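Local coordinates for protein CDP-glucose 4,6-dehydratase (Salmonella enterica subsp. enterica serovar Typhi, PDB 1WVG) that catalyses the NAD-dependent dehydration of CDP-D-glucose to CDP-4-dehydro-6-deoxy-D-glucose, a step in making CDP-3,6-dideoxy-D-mannose for lipopolysaccharide O-antigen synthesis, at residues A[136-147]-A[300-309]. Sequence-based numbering, arbitrary orientation.
Sequences YDNREWVWGYRE and AHYLKLDCSK
Tyr145 bridges Leu305 through its backbone, a single beta bridge between two otherwise irregular segments. Tyr145 N donates to Lys304 O at 2.9 Å, and Asp306 N returns a bond to Tyr145 O at 2.8 Å. The packing is tight here. Gly144 CA lies 3.2 Å from Lys304 O in a CA-H...O contact, and the backbone of Leu305 and Asp306 lies where a CB would stand. Beside the bridge, the Tyr145 CB sits over the centre of the Tyr136 ring. Leu305 CD2 reaches that ring at CE1, and Leu303 CD1 meets Tyr145 CE1 at 3.9 Å. The Tyr136 hydroxyl bonds to Asn261 and Arg192.

The other end is more open and polar, with His301 exposed, yet three hydrogen bonds hold it. Glu140 bends at chi2 (-70°), which turns its carboxylate back onto the 300-309 backbone. OE1 takes His301 N at 3.0 Å through its syn lone pair. OE2 takes Tyr302 N at 2.9 Å, also on the syn side. Asn138 bonds both ways: ND2 donates a hydrogen bond to Tyr302 O at 2.9 Å, nearly in its own amide plane, while OD1 accepts from Glu140 N in an Asx turn, fixing the backbone from which the Glu140 side chain springs.

Two waters join the segments: one accepts from Lys304 N beside Trp143 O, the other links Arg146 NE to Asp306 OD2. The second subunit packs nearby, its Trp143 on Asp306 and its Gly144 O bonded to Arg146 NH2. The segment 136-147 follows strand 126-130 of the Rossmann sheet, and the side chain of Leu303 is about 6 Å from the bound CDP-xylose. With two backbone N-H groups on one carboxylate, the negative charge of Glu140 is probably stabilised without a salt bridge across this contact.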
loop_
_atom_site.group_PDB
_atom_site.type_symbol
_atom_site.label_atom_id
_atom_site.label_comp_id
_atom_site.label_asym_id
_atom_site.label_seq_id
_atom_site.Cartn_x
_atom_site.Cartn_y
_atom_site.Cartn_z
ATOM N N TYR A 136 -13.607 0.244 -7.841
ATOM C CA TYR A 136 -12.362 -0.174 -7.207
ATOM C C TYR A 136 -11.649 -1.283 -7.939
ATOM O O TYR A 136 -12.249 -2.234 -8.422
ATOM C CB TYR A 136 -12.620 -0.681 -5.764
ATOM C CG TYR A 136 -13.184 0.355 -4.792
ATOM C CD1 TYR A 136 -14.523 0.298 -4.384
ATOM C CD2 TYR A 136 -12.385 1.368 -4.255
ATOM C CE1 TYR A 136 -15.058 1.236 -3.496
ATOM C CE2 TYR A 136 -12.905 2.312 -3.363
ATOM C CZ TYR A 136 -14.244 2.245 -2.967
ATOM O OH TYR A 136 -14.769 3.178 -2.102
ATOM N N ASP A 137 -10.339 -1.199 -7.953
ATOM C CA ASP A 137 -9.575 -2.280 -8.533
ATOM C C ASP A 137 -9.966 -3.513 -7.708
ATOM O O ASP A 137 -9.830 -3.463 -6.486
ATOM C CB ASP A 137 -8.097 -1.904 -8.262
ATOM C CG ASP A 137 -7.190 -2.970 -8.754
ATOM O OD1 ASP A 137 -7.479 -3.668 -9.693
ATOM O OD2 ASP A 137 -6.128 -3.125 -8.026
ATOM N N ASN A 138 -10.485 -4.583 -8.318
ATOM C CA ASN A 138 -10.918 -5.772 -7.565
ATOM C C ASN A 138 -9.808 -6.789 -7.252
ATOM O O ASN A 138 -9.311 -7.475 -8.132
ATOM C CB ASN A 138 -12.182 -6.411 -8.182
ATOM C CG ASN A 138 -12.908 -7.380 -7.238
ATOM O OD1 ASN A 138 -12.274 -8.087 -6.443
ATOM N ND2 ASN A 138 -14.248 -7.388 -7.259
ATOM N N ARG A 139 -9.381 -6.868 -5.985
ATOM C CA ARG A 139 -8.321 -7.765 -5.572
ATOM C C ARG A 139 -8.826 -9.168 -5.286
ATOM O O ARG A 139 -8.061 -10.070 -4.922
ATOM C CB ARG A 139 -7.706 -7.195 -4.330
ATOM C CG ARG A 139 -7.318 -5.763 -4.615
ATOM C CD ARG A 139 -5.934 -5.706 -5.229
ATOM N NE ARG A 139 -5.174 -6.887 -4.846
ATOM C CZ ARG A 139 -4.217 -6.870 -3.932
ATOM N NH1 ARG A 139 -3.881 -5.749 -3.296
ATOM N NH2 ARG A 139 -3.590 -8.006 -3.635
ATOM N N GLU A 140 -10.127 -9.337 -5.440
ATOM C CA GLU A 140 -10.767 -10.628 -5.222
ATOM C C GLU A 140 -10.387 -11.162 -3.871
ATOM O O GLU A 140 -9.847 -12.263 -3.757
ATOM C CB GLU A 140 -10.371 -11.669 -6.284
ATOM C CG GLU A 140 -10.984 -11.368 -7.653
ATOM C CD GLU A 140 -12.484 -11.545 -7.795
ATOM O OE1 GLU A 140 -13.061 -11.368 -8.860
ATOM O OE2 GLU A 140 -13.109 -11.911 -6.706
ATOM N N TRP A 141 -10.687 -10.394 -2.839
ATOM C CA TRP A 141 -10.312 -10.823 -1.511
ATOM C C TRP A 141 -11.477 -10.732 -0.542
ATOM O O TRP A 141 -12.514 -10.265 -0.976
ATOM C CB TRP A 141 -9.070 -9.997 -1.150
ATOM C CG TRP A 141 -9.360 -8.535 -1.001
ATOM C CD1 TRP A 141 -10.580 -7.905 -0.913
ATOM C CD2 TRP A 141 -8.355 -7.534 -0.826
ATOM N NE1 TRP A 141 -10.379 -6.552 -0.713
ATOM C CE2 TRP A 141 -9.018 -6.314 -0.625
ATOM C CE3 TRP A 141 -6.966 -7.598 -0.745
ATOM C CZ2 TRP A 141 -8.304 -5.134 -0.419
ATOM C CZ3 TRP A 141 -6.278 -6.438 -0.536
ATOM C CH2 TRP A 141 -6.938 -5.215 -0.376
ATOM N N VAL A 142 -11.330 -11.173 0.730
ATOM C CA VAL A 142 -12.428 -11.168 1.735
ATOM C C VAL A 142 -12.858 -9.793 2.252
ATOM O O VAL A 142 -13.880 -9.671 2.913
ATOM C CB VAL A 142 -12.137 -12.041 2.991
ATOM C CG1 VAL A 142 -11.813 -13.470 2.585
ATOM C CG2 VAL A 142 -10.945 -11.507 3.805
ATOM N N TRP A 143 -12.082 -8.761 2.000
ATOM C CA TRP A 143 -12.375 -7.458 2.561
ATOM C C TRP A 143 -13.168 -6.478 1.715
ATOM O O TRP A 143 -12.961 -6.406 0.506
ATOM C CB TRP A 143 -11.010 -6.795 2.909
ATOM C CG TRP A 143 -10.231 -7.600 3.921
ATOM C CD1 TRP A 143 -10.674 -7.951 5.174
ATOM C CD2 TRP A 143 -8.900 -8.162 3.795
ATOM N NE1 TRP A 143 -9.737 -8.705 5.847
ATOM C CE2 TRP A 143 -8.625 -8.867 5.027
ATOM C CE3 TRP A 143 -7.933 -8.166 2.772
ATOM C CZ2 TRP A 143 -7.407 -9.565 5.246
ATOM C CZ3 TRP A 143 -6.742 -8.854 2.994
ATOM C CH2 TRP A 143 -6.466 -9.533 4.219
ATOM N N GLY A 144 -14.008 -5.684 2.424
ATOM C CA GLY A 144 -14.797 -4.623 1.850
ATOM C C GLY A 144 -13.841 -3.481 1.498
ATOM O O GLY A 144 -12.915 -3.151 2.247
ATOM N N TYR A 145 -14.029 -2.859 0.353
ATOM C CA TYR A 145 -13.164 -1.751 -0.070
ATOM C C TYR A 145 -13.391 -0.460 0.703
ATOM O O TYR A 145 -14.524 -0.123 1.046
ATOM C CB TYR A 145 -13.275 -1.440 -1.603
ATOM C CG TYR A 145 -12.738 -2.642 -2.314
ATOM C CD1 TYR A 145 -13.593 -3.678 -2.679
ATOM C CD2 TYR A 145 -11.365 -2.802 -2.490
ATOM C CE1 TYR A 145 -13.063 -4.808 -3.297
ATOM C CE2 TYR A 145 -10.821 -3.929 -3.112
ATOM C CZ TYR A 145 -11.693 -4.934 -3.521
ATOM O OH TYR A 145 -11.196 -6.094 -4.074
ATOM N N ARG A 146 -12.300 0.298 0.884
ATOM C CA ARG A 146 -12.325 1.570 1.589
ATOM C C ARG A 146 -12.252 2.631 0.523
ATOM O O ARG A 146 -11.693 2.339 -0.531
ATOM C CB ARG A 146 -11.056 1.704 2.454
ATOM C CG ARG A 146 -10.873 0.596 3.499
ATOM C CD ARG A 146 -9.421 0.458 3.999
ATOM N NE ARG A 146 -9.324 -0.421 5.185
ATOM C CZ ARG A 146 -8.156 -0.735 5.704
ATOM N NH1 ARG A 146 -7.057 -0.253 5.141
ATOM N NH2 ARG A 146 -8.066 -1.511 6.799
ATOM N N GLU A 147 -12.775 3.838 0.819
ATOM C CA GLU A 147 -12.806 4.978 -0.111
ATOM C C GLU A 147 -11.478 5.405 -0.633
ATOM O O GLU A 147 -11.409 6.043 -1.677
ATOM C CB GLU A 147 -13.498 6.223 0.431
ATOM C CG GLU A 147 -15.018 5.980 0.569
ATOM C CD GLU A 147 -15.385 5.347 1.888
ATOM O OE1 GLU A 147 -14.577 4.785 2.590
ATOM O OE2 GLU A 147 -16.659 5.451 2.202
ATOM N N ALA A 300 -16.602 -10.373 -11.564
ATOM C CA ALA A 300 -15.941 -10.502 -10.266
ATOM C C ALA A 300 -16.654 -11.481 -9.371
ATOM O O ALA A 300 -17.870 -11.510 -9.305
ATOM C CB ALA A 300 -15.997 -9.176 -9.510
ATOM N N HIS A 301 -15.869 -12.242 -8.627
ATOM C CA HIS A 301 -16.460 -13.169 -7.682
ATOM C C HIS A 301 -16.868 -12.458 -6.379
ATOM O O HIS A 301 -17.997 -12.536 -5.888
ATOM C CB HIS A 301 -15.395 -14.226 -7.323
ATOM C CG HIS A 301 -14.975 -14.938 -8.555
ATOM N ND1 HIS A 301 -15.891 -15.237 -9.568
ATOM C CD2 HIS A 301 -13.751 -15.395 -8.942
ATOM C CE1 HIS A 301 -15.219 -15.865 -10.528
ATOM N NE2 HIS A 301 -13.935 -15.976 -10.184
ATOM N N TYR A 302 -15.901 -11.771 -5.774
ATOM C CA TYR A 302 -16.190 -11.120 -4.513
ATOM C C TYR A 302 -16.150 -9.647 -4.623
ATOM O O TYR A 302 -15.199 -9.098 -5.172
ATOM C CB TYR A 302 -15.151 -11.408 -3.432
ATOM C CG TYR A 302 -14.979 -12.866 -3.225
ATOM C CD1 TYR A 302 -13.703 -13.412 -3.308
ATOM C CD2 TYR A 302 -16.076 -13.693 -2.988
ATOM C CE1 TYR A 302 -13.500 -14.780 -3.135
ATOM C CE2 TYR A 302 -15.887 -15.066 -2.824
ATOM C CZ TYR A 302 -14.599 -15.602 -2.893
ATOM O OH TYR A 302 -14.396 -16.945 -2.737
ATOM N N LEU A 303 -17.187 -9.062 -4.025
ATOM C CA LEU A 303 -17.322 -7.618 -3.946
ATOM C C LEU A 303 -18.021 -7.165 -2.653
ATOM O O LEU A 303 -19.208 -7.420 -2.485
ATOM C CB LEU A 303 -17.964 -6.986 -5.200
ATOM C CG LEU A 303 -18.083 -5.465 -5.109
ATOM C CD1 LEU A 303 -16.696 -4.902 -4.820
ATOM C CD2 LEU A 303 -18.613 -4.891 -6.423
ATOM N N LYS A 304 -17.279 -6.480 -1.745
ATOM C CA LYS A 304 -17.853 -5.958 -0.499
ATOM C C LYS A 304 -17.391 -4.520 -0.354
ATOM O O LYS A 304 -16.348 -4.130 -0.895
ATOM C CB LYS A 304 -17.386 -6.718 0.740
ATOM C CG LYS A 304 -18.030 -8.086 0.859
ATOM C CD LYS A 304 -17.945 -8.689 2.252
ATOM C CE LYS A 304 -16.565 -8.607 2.865
ATOM N NZ LYS A 304 -16.491 -9.416 4.092
ATOM N N LEU A 305 -18.155 -3.733 0.383
ATOM C CA LEU A 305 -17.810 -2.326 0.647
ATOM C C LEU A 305 -17.683 -2.058 2.153
ATOM O O LEU A 305 -18.583 -2.402 2.957
ATOM C CB LEU A 305 -18.983 -1.411 0.246
ATOM C CG LEU A 305 -19.208 -1.304 -1.254
ATOM C CD1 LEU A 305 -20.446 -0.452 -1.535
ATOM C CD2 LEU A 305 -17.968 -0.675 -1.883
ATOM N N ASP A 306 -16.598 -1.379 2.541
ATOM C CA ASP A 306 -16.467 -1.018 3.953
ATOM C C ASP A 306 -17.156 0.354 4.102
ATOM O O ASP A 306 -16.797 1.312 3.418
ATOM C CB ASP A 306 -14.985 -0.986 4.389
ATOM C CG ASP A 306 -14.865 -0.690 5.868
ATOM O OD1 ASP A 306 -15.434 0.237 6.403
ATOM O OD2 ASP A 306 -14.073 -1.477 6.530
ATOM N N CYS A 307 -18.186 0.447 4.942
ATOM C CA CYS A 307 -18.942 1.704 5.095
ATOM C C CYS A 307 -18.740 2.455 6.405
ATOM O O CYS A 307 -19.582 3.254 6.778
ATOM C CB CYS A 307 -20.443 1.494 4.846
ATOM S SG CYS A 307 -20.702 0.736 3.223
ATOM N N SER A 308 -17.631 2.233 7.096
ATOM C CA SER A 308 -17.366 2.952 8.343
ATOM C C SER A 308 -17.332 4.470 8.150
ATOM O O SER A 308 -17.756 5.196 9.018
ATOM C CB SER A 308 -16.039 2.521 8.970
ATOM O OG SER A 308 -16.149 1.169 9.286
ATOM N N LYS A 309 -16.831 4.979 7.017
ATOM C CA LYS A 309 -16.771 6.423 6.812
ATOM C C LYS A 309 -18.138 7.108 6.822
ATOM O O LYS A 309 -18.366 8.146 7.464
ATOM C CB LYS A 309 -15.925 6.770 5.589
ATOM C CG LYS A 309 -15.694 8.245 5.287
ATOM C CD LYS A 309 -15.100 8.397 3.874
ATOM C CE LYS A 309 -14.821 9.825 3.449
ATOM N NZ LYS A 309 -13.994 9.934 2.227
HETATM O O HOH W 1 -14.520 -7.485 -1.620
HETATM O O HOH W 2 -11.204 -2.480 6.616
#